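Local structure of lamina-associated polypeptide 2 isoforms alpha/zeta (Mus musculus, 2V0X) at the interface of chains A and B. The protein forms a homodimer through its alpha-specific C-terminal domain and, as a chromosomal component of the nuclear lamina, probably links A-type lamins with chromatin. Sequence-based numbering; all coordinates share one arbitrary frame. Chains: chain A/B, Lamina-associated polypeptide 2 isoforms alpha/zeta.

The two contacts belong to one two-fold symmetric interface of the LAP2alpha homodimer, and the centres of their C-alpha atoms lie about 54 Å apart. Contact 1 pairs helix 100-146 of chain A with helix 152-196 of chain B, together with the N-terminal stretch of chain B. Contact 2 uses helix 79-83 of chain A, the loop residue after it, and the short 3-10 turn 224-226 and C-terminal tail of chain B. They share no residue or element. By symmetry each contact has its counterpart, although the chain A tail is modelled less far; long helices and peripheral segments both hold the dimer.

Contact 1: the interface of chains A and B. Residues chain A 135, 138-139, 142; chain B 9, 11, 159, 163.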
loop_
_atom_site.group_PDB
_atom_site.type_symbol
_atom_site.label_atom_id
_atom_site.label_comp_id
_atom_site.label_asym_id
_atom_site.label_seq_id
_atom_site.Cartn_x
_atom_site.Cartn_y
_atom_site.Cartn_z
ATOM N N GLN A 135 -12.443 14.130 14.410
ATOM C CA GLN A 135 -11.807 14.669 15.601
ATOM C C GLN A 135 -12.436 16.016 15.987
ATOM O O GLN A 135 -12.759 16.245 17.165
ATOM C CB GLN A 135 -10.297 14.802 15.368
ATOM C CG GLN A 135 -9.512 15.105 16.631
ATOM C CD GLN A 135 -8.053 14.673 16.553
ATOM O OE1 GLN A 135 -7.378 14.874 15.537
ATOM N NE2 GLN A 135 -7.566 14.059 17.628
ATOM N N ILE A 138 -15.917 15.439 17.456
ATOM C CA ILE A 138 -15.894 14.918 18.820
ATOM C C ILE A 138 -15.711 16.051 19.835
ATOM O O ILE A 138 -16.432 16.113 20.831
ATOM C CB ILE A 138 -14.799 13.830 19.001
ATOM C CG1 ILE A 138 -15.223 12.548 18.274
ATOM C CG2 ILE A 138 -14.574 13.524 20.479
ATOM C CD1 ILE A 138 -14.131 11.520 18.158
ATOM N N SER A 139 -14.770 16.951 19.569
ATOM C CA SER A 139 -14.530 18.089 20.452
ATOM C C SER A 139 -15.798 18.928 20.536
ATOM O O SER A 139 -16.225 19.312 21.626
ATOM C CB SER A 139 -13.391 18.969 19.934
ATOM O OG SER A 139 -12.152 18.310 20.052
ATOM N N ALA A 142 -18.273 17.285 22.683
ATOM C CA ALA A 142 -17.799 17.334 24.060
ATOM C C ALA A 142 -18.169 18.691 24.670
ATOM O O ALA A 142 -18.671 18.762 25.796
ATOM C CB ALA A 142 -16.282 17.129 24.110
ATOM N N LEU B 9 -10.385 18.013 25.707
ATOM C CA LEU B 9 -9.954 16.724 25.176
ATOM C C LEU B 9 -8.480 16.794 24.805
ATOM O O LEU B 9 -8.005 17.819 24.308
ATOM C CB LEU B 9 -10.790 16.330 23.956
ATOM C CG LEU B 9 -12.299 16.184 24.177
ATOM C CD1 LEU B 9 -12.946 15.629 22.925
ATOM C CD2 LEU B 9 -12.580 15.278 25.362
ATOM N N THR B 11 -4.732 14.279 23.578
ATOM C CA THR B 11 -4.151 13.046 23.059
ATOM C C THR B 11 -2.643 13.084 23.261
ATOM O O THR B 11 -1.996 14.093 22.976
ATOM C CB THR B 11 -4.442 12.857 21.551
ATOM O OG1 THR B 11 -4.123 14.058 20.841
ATOM C CG2 THR B 11 -5.885 12.517 21.324
ATOM N N LEU B 159 -15.893 10.039 25.255
ATOM C CA LEU B 159 -15.551 10.893 24.136
ATOM C C LEU B 159 -14.072 11.231 24.121
ATOM O O LEU B 159 -13.507 11.500 23.066
ATOM C CB LEU B 159 -16.372 12.185 24.156
ATOM C CG LEU B 159 -17.876 12.113 23.836
ATOM C CD1 LEU B 159 -18.431 13.531 23.812
ATOM C CD2 LEU B 159 -18.135 11.419 22.490
ATOM N N TYR B 163 -11.653 10.543 20.949
ATOM C CA TYR B 163 -10.810 11.625 20.453
ATOM C C TYR B 163 -9.388 11.089 20.156
ATOM O O TYR B 163 -8.791 11.407 19.121
ATOM C CB TYR B 163 -10.753 12.747 21.496
ATOM C CG TYR B 163 -10.053 13.993 21.016
ATOM C CD1 TYR B 163 -10.721 14.924 20.224
ATOM C CD2 TYR B 163 -8.725 14.240 21.344
ATOM C CE1 TYR B 163 -10.090 16.068 19.767
ATOM C CE2 TYR B 163 -8.079 15.389 20.888
ATOM C CZ TYR B 163 -8.771 16.297 20.099
ATOM O OH TYR B 163 -8.142 17.430 19.632
#
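B:Tyr163 is the aromatic wedge that helix 152-196 of chain B pushes between A:Gln135 and A:Ser139 on helix 100-146 of chain A, a helix-to-helix packing of the LAP2alpha dimer. With CG anti to the backbone N (chi1 -173°), its ring stands out from its own helix and meets chain A with one face and the CE1 rim. CG of A:Gln135 packs against CE1 of B:Tyr163 at 3.3 Å, and the amide nitrogen NE2 sits 3.5 Å above the ring plane toward the rim. The amide is turned 49° from that plane, so the two groups are tilted, not stacked. The A:Ser139 hydroxyl OG closes on the rim beside CE1. Beside them, CG2 of A:Ile138 reaches the backbone O of B:Leu159 at 3.5 Å, and CD1 of B:Leu159 touches the backbone of A:Ala142.

The less certain side is the poorly ordered N-terminal stretch of chain B. There B:Leu9 still packs, laying CB over the opposite face of the B:Tyr163 ring and directing CD1 toward A:Ile138 and A:Ala142, whereas B:Thr11 barely touches chain A and marks the loose margin. Cutting B:Tyr163 back to an alanine is likely to open a gap beside A:Gln135 and A:Ser139 and take away the ring under CB of B:Leu9. The site joins long helices of the two subunits near one end of the dimer.

Contact 2: the interface of chains A and B. Residues chain A 80-81, 84; chain B 224-225, 228-231.
The A:Phe84 ring meets chain B at its edge, where the branch methyl CG2 of B:Ile228 lies in the ring plane, 3.3 Å from CE1. In the LAP2alpha dimerization domain this is where the C-terminal tail of one subunit closes over the short helix 79-83 of the other. CD1 of B:Ile228 also touches this rim, at CE1 and CD1, the two side chains running antiparallel alongside one another. On the B:His225 ring, one face carries CG1 of the neighbouring B:Val224, 3.5 Å above the plane and toward the rim. The guanidinium of B:Arg231 has CA of A:Glu80 and the backbone O of B:Lys229 at its edge, both in plane.

A:Glu80 is the residue the tail wraps. Its CB rests on CG2 of B:Val224 at 3.6 Å and on CG2 of B:Ile228, and the chain bends at chi2 (96°) to turn the carboxylate toward B:His225. There OE1 stands 3.3 Å from the imidazole nitrogen NE2 of B:His225, with carboxylate and ring planes 80° apart. The lysine amine NZ of B:Lys230 comes within 4.9 Å of OE1 of A:Glu80; together with the nearby B:Arg231, it could favour the negative charge of the carboxylate without touching it.

Within the tail, NH2 of B:Arg231 donates a hydrogen bond to O of B:Lys229 at 3.2 Å, tilted 17° from the carbonyl plane. This bond probably helps to hold the guanidinium in place, with NH2 beside CG of A:Glu80. At the margin of the patch, CD1 of A:Ile81 meets CD1 of B:Ile228 at 3.9 Å, the side chains set roughly perpendicular.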
loop_
_atom_site.group_PDB
_atom_site.type_symbol
_atom_site.label_atom_id
_atom_site.label_comp_id
_atom_site.label_asym_id
_atom_site.label_seq_id
_atom_site.Cartn_x
_atom_site.Cartn_y
_atom_site.Cartn_z
ATOM N N GLU A 80 12.981 11.071 -24.064
ATOM C CA GLU A 80 14.432 11.199 -24.226
ATOM C C GLU A 80 15.090 9.823 -24.166
ATOM O O GLU A 80 15.926 9.480 -25.007
ATOM C CB GLU A 80 15.030 12.078 -23.124
ATOM C CG GLU A 80 14.737 13.584 -23.234
ATOM C CD GLU A 80 13.542 14.048 -22.391
ATOM O OE1 GLU A 80 13.456 15.263 -22.100
ATOM O OE2 GLU A 80 12.689 13.212 -22.019
ATOM N N ILE A 81 14.689 9.034 -23.171
ATOM C CA ILE A 81 15.214 7.690 -22.981
ATOM C C ILE A 81 14.737 6.756 -24.097
ATOM O O ILE A 81 15.512 5.954 -24.607
ATOM C CB ILE A 81 14.797 7.136 -21.594
ATOM C CG1 ILE A 81 15.444 7.966 -20.483
ATOM C CG2 ILE A 81 15.122 5.661 -21.473
ATOM C CD1 ILE A 81 16.944 7.850 -20.422
ATOM N N PHE A 84 16.795 6.680 -27.306
ATOM C CA PHE A 84 18.029 5.903 -27.297
ATOM C C PHE A 84 17.794 4.397 -27.228
ATOM O O PHE A 84 18.700 3.637 -26.883
ATOM C CB PHE A 84 18.917 6.339 -26.132
ATOM C CG PHE A 84 19.608 7.659 -26.347
ATOM C CD1 PHE A 84 19.080 8.830 -25.824
ATOM C CD2 PHE A 84 20.811 7.723 -27.048
ATOM C CE1 PHE A 84 19.743 10.055 -25.992
ATOM C CE2 PHE A 84 21.482 8.939 -27.222
ATOM C CZ PHE A 84 20.945 10.107 -26.691
ATOM N N VAL B 224 16.591 13.841 -16.226
ATOM C CA VAL B 224 16.782 13.506 -17.639
ATOM C C VAL B 224 17.448 14.582 -18.519
ATOM O O VAL B 224 18.429 14.297 -19.209
ATOM C CB VAL B 224 15.442 13.020 -18.282
ATOM C CG1 VAL B 224 14.438 14.157 -18.395
ATOM C CG2 VAL B 224 15.698 12.371 -19.626
ATOM N N HIS B 225 16.963 15.820 -18.425
ATOM C CA HIS B 225 17.474 16.944 -19.216
ATOM C C HIS B 225 18.945 17.284 -18.959
ATOM O O HIS B 225 19.594 17.925 -19.787
ATOM C CB HIS B 225 16.614 18.188 -18.981
ATOM C CG HIS B 225 15.145 17.948 -19.148
ATOM N ND1 HIS B 225 14.304 17.711 -18.080
ATOM C CD2 HIS B 225 14.367 17.913 -20.255
ATOM C CE1 HIS B 225 13.069 17.542 -18.523
ATOM N NE2 HIS B 225 13.081 17.660 -19.839
ATOM N N ILE B 228 20.265 14.247 -21.371
ATOM C CA ILE B 228 19.713 14.140 -22.721
ATOM C C ILE B 228 18.736 15.289 -23.000
ATOM O O ILE B 228 17.736 15.446 -22.295
ATOM C CB ILE B 228 18.963 12.802 -22.936
ATOM C CG1 ILE B 228 19.876 11.612 -22.621
ATOM C CG2 ILE B 228 18.482 12.700 -24.383
ATOM C CD1 ILE B 228 19.157 10.280 -22.559
ATOM N N LYS B 229 19.037 16.098 -24.015
ATOM C CA LYS B 229 18.173 17.218 -24.377
ATOM C C LYS B 229 16.978 16.669 -25.155
ATOM O O LYS B 229 17.050 15.588 -25.748
ATOM C CB LYS B 229 18.931 18.263 -25.221
ATOM C CG LYS B 229 19.092 17.912 -26.702
ATOM C CD LYS B 229 19.800 18.997 -27.522
ATOM C CE LYS B 229 18.939 20.244 -27.784
ATOM N NZ LYS B 229 18.953 21.255 -26.675
ATOM N N LYS B 230 15.876 17.408 -25.134
ATOM C CA LYS B 230 14.664 17.002 -25.841
ATOM C C LYS B 230 14.659 17.561 -27.265
ATOM O O LYS B 230 15.475 18.425 -27.602
ATOM C CB LYS B 230 13.410 17.465 -25.083
ATOM C CG LYS B 230 13.095 18.960 -25.180
ATOM C CD LYS B 230 14.207 19.830 -24.614
ATOM C CE LYS B 230 14.374 19.643 -23.118
ATOM N NZ LYS B 230 13.168 20.106 -22.382
ATOM N N ARG B 231 13.748 17.057 -28.095
ATOM C CA ARG B 231 13.626 17.511 -29.481
ATOM C C ARG B 231 13.228 18.986 -29.538
ATOM O O ARG B 231 12.224 19.392 -28.948
ATOM C CB ARG B 231 12.591 16.673 -30.248
ATOM C CG ARG B 231 13.092 15.335 -30.784
ATOM C CD ARG B 231 12.919 14.198 -29.786
ATOM N NE ARG B 231 13.817 14.310 -28.638
ATOM C CZ ARG B 231 13.910 13.406 -27.668
ATOM N NH1 ARG B 231 13.159 12.312 -27.696
ATOM N NH2 ARG B 231 14.767 13.589 -26.671
#